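Local structure of probable cell division protein WhiA (Thermotoga maritima, 3HYI) at residues V211-I214 against E215-I219; F111-F114 against L115-L118; F22-R25 against E26-I29. The protein probably takes part in cell division and chromosome segregation, combining a degenerate LAGLIDADG homing-endonuclease domain with a DNA-binding helix-turn-helix domain. One frame throughout, in Å; residues are numbered along the deposited sequence.

Contact 1 of 3, residues V211-I214 against E215-I219; sequences VNFI and EANAI
Phe213 and Asn217 meet four residues apart, one turn along the alpha-helix 207-238, the long helix of the C-terminal helix-turn-helix domain. Beneath them runs the regular i to i+4 ladder, in which Glu215, Ala216, Asn217 and Ala218 donate their N-H groups to the carbonyls of Val211, Asn212, Phe213 and Ile214. The side chain of Asn217 can be followed outward from this ladder. Its CB lies beside two carbonyls of the preceding turn, 3.8 Å from Phe213 O. CG is anti to the carbonyl carbon (chi1 -68°), which turns the amide back toward the preceding turn, and CG comes to 3.5 Å from that same oxygen. At the tip, OD1 stands 3.7 Å above the plane of the Phe213 ring, over its centre, while ND2 reaches the far rim at 3.6 Å from CZ. Amide and ring planes are inclined by 52°, so this is no flat stack. With CG anti to the backbone N (chi1 177°), the Phe213 ring is placed under the Asn217 amide, and the two side chains cross at a slant. Asparagine suits the place because its short, planar amide can fold over the ring. OD1 also approaches Phe213 O, and because both are acceptors they do not bond; a weak hydrogen bond from Arg220 NH2 does reach OD1. The methyl of Ala216, CB, lies 3.4 Å from Asn212 O. Glu215, extended beyond CG, is long enough to reach a single water, which donates to both Asn212 O, at 2.8 Å, and Glu215 OE2, at 2.7 Å.

Contact 2 of 3, residues F111-F114 against L115-L118; sequences FVSF and LRGL
From Phe111 to Leu118 the backbone is a continuous alpha-helix: Leu115 N donates to Phe111 O at 2.9 Å, and Arg116, Gly117 and Leu118 repeat the i to i+4 bond with Val112, Ser113 and Phe114. The same spacing sets up two phenylalanine-leucine pairs. Leu115 CG makes a CH-pi contact over one face of the Phe111 ring, 3.9 Å from the centroid and offset toward the rim, and its CD1 touches Phe111 CE2 at 3.4 Å. Leu118 treats Phe114 likewise, with CG 4.1 Å from the ring centroid. Each ring has CG anti to the backbone N (chi1 -180° and -178°), whereas each leucine has CG anti to the carbonyl carbon, which leans its branch back over the ring one turn earlier. The residue types suit each other: a flat face accepts the branch point of leucine, so CG and CD1 both pack on one ring. Arg116 bends at chi3 (55°), laying one face of its guanidinium over Ser113 CA and Val112 O; NH2 is 3.2 Å from Ser113 OG. Its buried charge is met by a salt bridge to Glu31 and a bond from NH1 to Ile185 O. Phe111, Phe114 and Leu115 pack on helix 141-155. Ser113, Phe114 and Leu118 touch helix 25-39; this packing of 108-122 against 25-39 is consistent with the paired central helices of LAGLIDADG proteins, and strand 123-125 follows directly after helix 108-122.

Contact 3 of 3, residues F22-R25 against E26-I29; sequences FGSR and EEVI
The N-terminal cap of helix 25-39 is built here, where Ser24 and Glu27 meet across the first turn. Ser24 occupies the N-cap position, and its OG lies between the backbone N and the carbonyl carbon (chi1 58°), turned toward the start of the helix. From there it does two things. It accepts a weak capping bond from Glu27 N, 3.4 Å from OG but fairly straight at 163°, and it donates its own proton to Glu27 OE2 at 2.8 Å. The carboxylate oxygen is approached on its anti side, 26° out of the carboxylate plane. Serine suits the place because one small hydroxyl can accept and donate at once, and glutamate because its chain, extended beyond CG, is long enough to come back to the cap. Gly23, which has no side chain, lets Glu27 OE1 lie only 3.7 Å from its CA. Acidic groups at Glu26 and Glu27 probably also interact favourably with the positive end of the helix.

Beyond the cap, Val28 N bonds to Ser24 O and Ile29 N to Arg25 O, beginning the regular ladder. Val28 CG2 packs against Phe22 CB at 3.6 Å; this apolar pair lies between the loop and helix 56-68, where both residues touch Tyr68. On another side, Arg25 stretches from CG to NE, and Ile29 CD1 comes over one face of the Arg25 guanidinium, 3.9 Å from NE. The N-cap and N3 residues, Ser24 and Glu27, have the spacing of a capping box, but Glu27 OE2 takes its bond from the Ser24 hydroxyl rather than from the backbone N-H, so the arrangement is a serine N-cap and not a full capping box.

How the contacts relate
Contacts 2 and 3 are neighbours, their centres about 11 Å apart, and they touch where Ser113 of helix 108-122 packs on Glu27 of helix 25-39. Contact 1 is remote, its centre about 54 Å from that of contact 2, on the opposite side of the chain's centre and in the C-terminal domain. Chemistry follows place. Contact 2 is nearly all buried and pairs rings with leucines, while the charge of Arg116 is paired with Glu31 of helix 25-39. Contact 3, partly buried, mixes a polar cap, whose Glu27 faces helix 108-122, with apolar packing toward helix 56-68. Contact 1 is a surface turn with no buried residue, where an amide lies over a ring and a water joins a carbonyl to a carboxylate.

Contact 1 of 3, residues V211-I214 against E215-I219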
loop_
_atom_site.group_PDB
_atom_site.type_symbol
_atom_site.label_atom_id
_atom_site.label_comp_id
_atom_site.label_asym_id
_atom_site.label_seq_id
_atom_site.Cartn_x
_atom_site.Cartn_y
_atom_site.Cartn_z
ATOM N N VAL A 211 -26.287 -8.375 -6.267
ATOM C CA VAL A 211 -27.556 -8.444 -6.997
ATOM C C VAL A 211 -28.741 -8.113 -6.084
ATOM O O VAL A 211 -29.654 -7.390 -6.488
ATOM C CB VAL A 211 -27.771 -9.838 -7.639
ATOM C CG1 VAL A 211 -29.190 -9.981 -8.177
ATOM C CG2 VAL A 211 -26.759 -10.072 -8.748
ATOM N N ASN A 212 -28.718 -8.646 -4.862
ATOM C CA ASN A 212 -29.747 -8.349 -3.863
ATOM C C ASN A 212 -29.838 -6.858 -3.565
ATOM O O ASN A 212 -30.935 -6.299 -3.492
ATOM C CB ASN A 212 -29.473 -9.099 -2.549
ATOM C CG ASN A 212 -29.777 -10.584 -2.638
ATOM O OD1 ASN A 212 -30.164 -11.091 -3.685
ATOM N ND2 ASN A 212 -29.594 -11.289 -1.526
ATOM N N PHE A 213 -28.679 -6.229 -3.386
ATOM C CA PHE A 213 -28.607 -4.805 -3.076
ATOM C C PHE A 213 -29.164 -3.956 -4.213
ATOM O O PHE A 213 -29.905 -3.000 -3.977
ATOM C CB PHE A 213 -27.161 -4.384 -2.786
ATOM C CG PHE A 213 -27.011 -2.914 -2.520
ATOM C CD1 PHE A 213 -27.218 -2.402 -1.245
ATOM C CD2 PHE A 213 -26.688 -2.038 -3.548
ATOM C CE1 PHE A 213 -27.094 -1.045 -0.996
ATOM C CE2 PHE A 213 -26.565 -0.676 -3.307
ATOM C CZ PHE A 213 -26.769 -0.178 -2.030
ATOM N N ILE A 214 -28.792 -4.306 -5.440
ATOM C CA ILE A 214 -29.240 -3.579 -6.621
ATOM C C ILE A 214 -30.753 -3.727 -6.801
ATOM O O ILE A 214 -31.441 -2.753 -7.112
ATOM C CB ILE A 214 -28.486 -4.054 -7.889
ATOM C CG1 ILE A 214 -27.011 -3.645 -7.811
ATOM C CG2 ILE A 214 -29.114 -3.472 -9.150
ATOM C CD1 ILE A 214 -26.131 -4.338 -8.830
ATOM N N GLU A 215 -31.269 -4.938 -6.587
ATOM C CA GLU A 215 -32.712 -5.179 -6.667
ATOM C C GLU A 215 -33.463 -4.361 -5.620
ATOM O O GLU A 215 -34.470 -3.732 -5.934
ATOM C CB GLU A 215 -33.044 -6.665 -6.491
ATOM C CG GLU A 215 -34.534 -6.981 -6.671
ATOM C CD GLU A 215 -34.879 -8.423 -6.360
ATOM O OE1 GLU A 215 -35.479 -9.092 -7.228
ATOM O OE2 GLU A 215 -34.558 -8.889 -5.246
ATOM N N ALA A 216 -32.968 -4.378 -4.384
ATOM C CA ALA A 216 -33.602 -3.649 -3.280
ATOM C C ALA A 216 -33.757 -2.163 -3.595
ATOM O O ALA A 216 -34.818 -1.585 -3.368
ATOM C CB ALA A 216 -32.817 -3.841 -1.986
ATOM N N ASN A 217 -32.702 -1.554 -4.129
ATOM C CA ASN A 217 -32.745 -0.145 -4.523
ATOM C C ASN A 217 -33.726 0.112 -5.674
ATOM O O ASN A 217 -34.419 1.129 -5.683
ATOM C CB ASN A 217 -31.346 0.361 -4.896
ATOM C CG ASN A 217 -30.403 0.420 -3.702
ATOM O OD1 ASN A 217 -30.418 -0.456 -2.831
ATOM N ND2 ASN A 217 -29.572 1.455 -3.659
ATOM N N ALA A 218 -33.783 -0.814 -6.632
ATOM C CA ALA A 218 -34.707 -0.707 -7.765
ATOM C C ALA A 218 -36.162 -0.891 -7.331
ATOM O O ALA A 218 -37.058 -0.243 -7.872
ATOM C CB ALA A 218 -34.345 -1.718 -8.853
ATOM N N ILE A 219 -36.388 -1.776 -6.361
ATOM C CA ILE A 219 -37.722 -1.995 -5.796
ATOM C C ILE A 219 -38.192 -0.766 -5.007
ATOM O O ILE A 219 -39.350 -0.367 -5.122
ATOM C CB ILE A 219 -37.761 -3.255 -4.887
ATOM C CG1 ILE A 219 -37.533 -4.528 -5.708
ATOM C CG2 ILE A 219 -39.095 -3.364 -4.157
ATOM C CD1 ILE A 219 -38.597 -4.796 -6.756
HETATM O O HOH W 1 -33.177 -7.926 -3.110
#

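Contact 2 of 3, residues F111-F114 against L115-L118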
loop_
_atom_site.group_PDB
_atom_site.type_symbol
_atom_site.label_atom_id
_atom_site.label_comp_id
_atom_site.label_asym_id
_atom_site.label_seq_id
_atom_site.Cartn_x
_atom_site.Cartn_y
_atom_site.Cartn_z
ATOM N N PHE A 111 22.577 -15.903 -0.853
ATOM C CA PHE A 111 21.806 -14.806 -1.432
ATOM C C PHE A 111 20.871 -14.130 -0.426
ATOM O O PHE A 111 20.723 -12.908 -0.441
ATOM C CB PHE A 111 21.011 -15.293 -2.643
ATOM C CG PHE A 111 20.194 -14.219 -3.297
ATOM C CD1 PHE A 111 20.817 -13.137 -3.904
ATOM C CD2 PHE A 111 18.809 -14.283 -3.299
ATOM C CE1 PHE A 111 20.073 -12.136 -4.509
ATOM C CE2 PHE A 111 18.056 -13.289 -3.903
ATOM C CZ PHE A 111 18.689 -12.213 -4.508
ATOM N N VAL A 112 20.248 -14.920 0.444
ATOM C CA VAL A 112 19.354 -14.372 1.466
ATOM C C VAL A 112 20.108 -13.478 2.448
ATOM O O VAL A 112 19.611 -12.430 2.849
ATOM C CB VAL A 112 18.618 -15.488 2.227
ATOM C CG1 VAL A 112 17.956 -14.946 3.482
ATOM C CG2 VAL A 112 17.589 -16.133 1.323
ATOM N N SER A 113 21.313 -13.900 2.820
ATOM C CA SER A 113 22.169 -13.120 3.705
ATOM C C SER A 113 22.647 -11.832 3.036
ATOM O O SER A 113 22.701 -10.783 3.673
ATOM C CB SER A 113 23.368 -13.958 4.148
ATOM O OG SER A 113 22.949 -15.043 4.956
ATOM N N PHE A 114 22.991 -11.923 1.752
ATOM C CA PHE A 114 23.359 -10.758 0.946
ATOM C C PHE A 114 22.202 -9.765 0.872
ATOM O O PHE A 114 22.404 -8.560 1.029
ATOM C CB PHE A 114 23.773 -11.211 -0.459
ATOM C CG PHE A 114 24.227 -10.094 -1.364
ATOM C CD1 PHE A 114 25.417 -9.420 -1.120
ATOM C CD2 PHE A 114 23.479 -9.744 -2.482
ATOM C CE1 PHE A 114 25.845 -8.401 -1.965
ATOM C CE2 PHE A 114 23.901 -8.728 -3.329
ATOM C CZ PHE A 114 25.089 -8.055 -3.068
ATOM N N LEU A 115 20.994 -10.277 0.641
ATOM C CA LEU A 115 19.785 -9.447 0.618
ATOM C C LEU A 115 19.549 -8.732 1.944
ATOM O O LEU A 115 19.181 -7.557 1.960
ATOM C CB LEU A 115 18.545 -10.285 0.284
ATOM C CG LEU A 115 18.276 -10.611 -1.183
ATOM C CD1 LEU A 115 17.029 -11.475 -1.272
ATOM C CD2 LEU A 115 18.120 -9.344 -2.014
ATOM N N ARG A 116 19.740 -9.452 3.048
ATOM C CA ARG A 116 19.582 -8.877 4.381
ATOM C C ARG A 116 20.552 -7.712 4.588
ATOM O O ARG A 116 20.169 -6.664 5.101
ATOM C CB ARG A 116 19.785 -9.945 5.460
ATOM C CG ARG A 116 19.546 -9.441 6.878
ATOM C CD ARG A 116 19.301 -10.576 7.861
ATOM N NE ARG A 116 20.380 -11.560 7.839
ATOM C CZ ARG A 116 20.300 -12.799 7.355
ATOM N NH1 ARG A 116 19.173 -13.286 6.847
ATOM N NH2 ARG A 116 21.378 -13.570 7.390
ATOM N N GLY A 117 21.805 -7.902 4.179
ATOM C CA GLY A 117 22.808 -6.844 4.235
ATOM C C GLY A 117 22.453 -5.645 3.374
ATOM O O GLY A 117 22.561 -4.503 3.821
ATOM N N LEU A 118 22.034 -5.909 2.136
ATOM C CA LEU A 118 21.603 -4.854 1.209
ATOM C C LEU A 118 20.457 -4.020 1.779
ATOM O O LEU A 118 20.461 -2.793 1.684
ATOM C CB LEU A 118 21.161 -5.453 -0.131
ATOM C CG LEU A 118 22.237 -5.903 -1.123
ATOM C CD1 LEU A 118 21.582 -6.457 -2.383
ATOM C CD2 LEU A 118 23.184 -4.755 -1.474
#

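Contact 3 of 3, residues F22-R25 against E26-I29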
loop_
_atom_site.group_PDB
_atom_site.type_symbol
_atom_site.label_atom_id
_atom_site.label_comp_id
_atom_site.label_asym_id
_atom_site.label_seq_id
_atom_site.Cartn_x
_atom_site.Cartn_y
_atom_site.Cartn_z
ATOM N N PHE A 22 23.529 -16.325 12.666
ATOM C CA PHE A 22 24.658 -16.303 11.735
ATOM C C PHE A 22 24.853 -17.732 11.229
ATOM O O PHE A 22 25.456 -18.566 11.907
ATOM C CB PHE A 22 25.920 -15.780 12.431
ATOM C CG PHE A 22 25.697 -14.506 13.198
ATOM C CD1 PHE A 22 25.659 -13.281 12.549
ATOM C CD2 PHE A 22 25.507 -14.538 14.571
ATOM C CE1 PHE A 22 25.444 -12.107 13.264
ATOM C CE2 PHE A 22 25.293 -13.370 15.289
ATOM C CZ PHE A 22 25.261 -12.155 14.632
ATOM N N GLY A 23 24.313 -18.005 10.044
ATOM C CA GLY A 23 24.228 -19.364 9.502
ATOM C C GLY A 23 25.558 -20.076 9.421
ATOM O O GLY A 23 25.679 -21.248 9.795
ATOM N N SER A 24 26.553 -19.350 8.929
ATOM C CA SER A 24 27.899 -19.856 8.758
ATOM C C SER A 24 28.778 -18.663 8.444
ATOM O O SER A 24 28.285 -17.556 8.228
ATOM C CB SER A 24 27.966 -20.864 7.607
ATOM O OG SER A 24 27.527 -20.283 6.388
ATOM N N ARG A 25 30.079 -18.897 8.410
ATOM C CA ARG A 25 31.043 -17.863 8.067
ATOM C C ARG A 25 30.789 -17.274 6.672
ATOM O O ARG A 25 30.965 -16.078 6.445
ATOM C CB ARG A 25 32.438 -18.467 8.126
ATOM C CG ARG A 25 33.519 -17.471 7.913
ATOM C CD ARG A 25 34.869 -18.121 7.938
ATOM N NE ARG A 25 35.816 -17.220 7.299
ATOM C CZ ARG A 25 36.476 -16.243 7.917
ATOM N NH1 ARG A 25 36.342 -16.037 9.228
ATOM N NH2 ARG A 25 37.294 -15.471 7.210
ATOM N N GLU A 26 30.377 -18.139 5.752
ATOM C CA GLU A 26 30.116 -17.773 4.363
ATOM C C GLU A 26 28.906 -16.848 4.253
ATOM O O GLU A 26 28.927 -15.868 3.504
ATOM C CB GLU A 26 29.875 -19.035 3.534
ATOM C CG GLU A 26 31.128 -19.883 3.295
ATOM C CD GLU A 26 31.639 -20.608 4.537
ATOM O OE1 GLU A 26 30.817 -21.052 5.375
ATOM O OE2 GLU A 26 32.878 -20.739 4.669
ATOM N N GLU A 27 27.855 -17.178 4.999
ATOM C CA GLU A 27 26.646 -16.359 5.053
ATOM C C GLU A 27 26.892 -15.032 5.772
ATOM O O GLU A 27 26.307 -14.010 5.414
ATOM C CB GLU A 27 25.519 -17.128 5.739
ATOM C CG GLU A 27 24.946 -18.244 4.893
ATOM C CD GLU A 27 24.191 -19.264 5.719
ATOM O OE1 GLU A 27 23.016 -19.005 6.047
ATOM O OE2 GLU A 27 24.773 -20.322 6.043
ATOM N N VAL A 28 27.762 -15.053 6.781
ATOM C CA VAL A 28 28.161 -13.839 7.497
ATOM C C VAL A 28 28.931 -12.888 6.575
ATOM O O VAL A 28 28.670 -11.682 6.560
ATOM C CB VAL A 28 29.017 -14.179 8.743
ATOM C CG1 VAL A 28 29.651 -12.923 9.340
ATOM C CG2 VAL A 28 28.171 -14.905 9.781
ATOM N N ILE A 29 29.875 -13.434 5.810
ATOM C CA ILE A 29 30.647 -12.642 4.849
ATOM C C ILE A 29 29.762 -12.181 3.688
ATOM O O ILE A 29 29.935 -11.075 3.175
ATOM C CB ILE A 29 31.868 -13.423 4.316
ATOM C CG1 ILE A 29 32.934 -13.550 5.412
ATOM C CG2 ILE A 29 32.473 -12.734 3.105
ATOM C CD1 ILE A 29 34.003 -14.576 5.107
#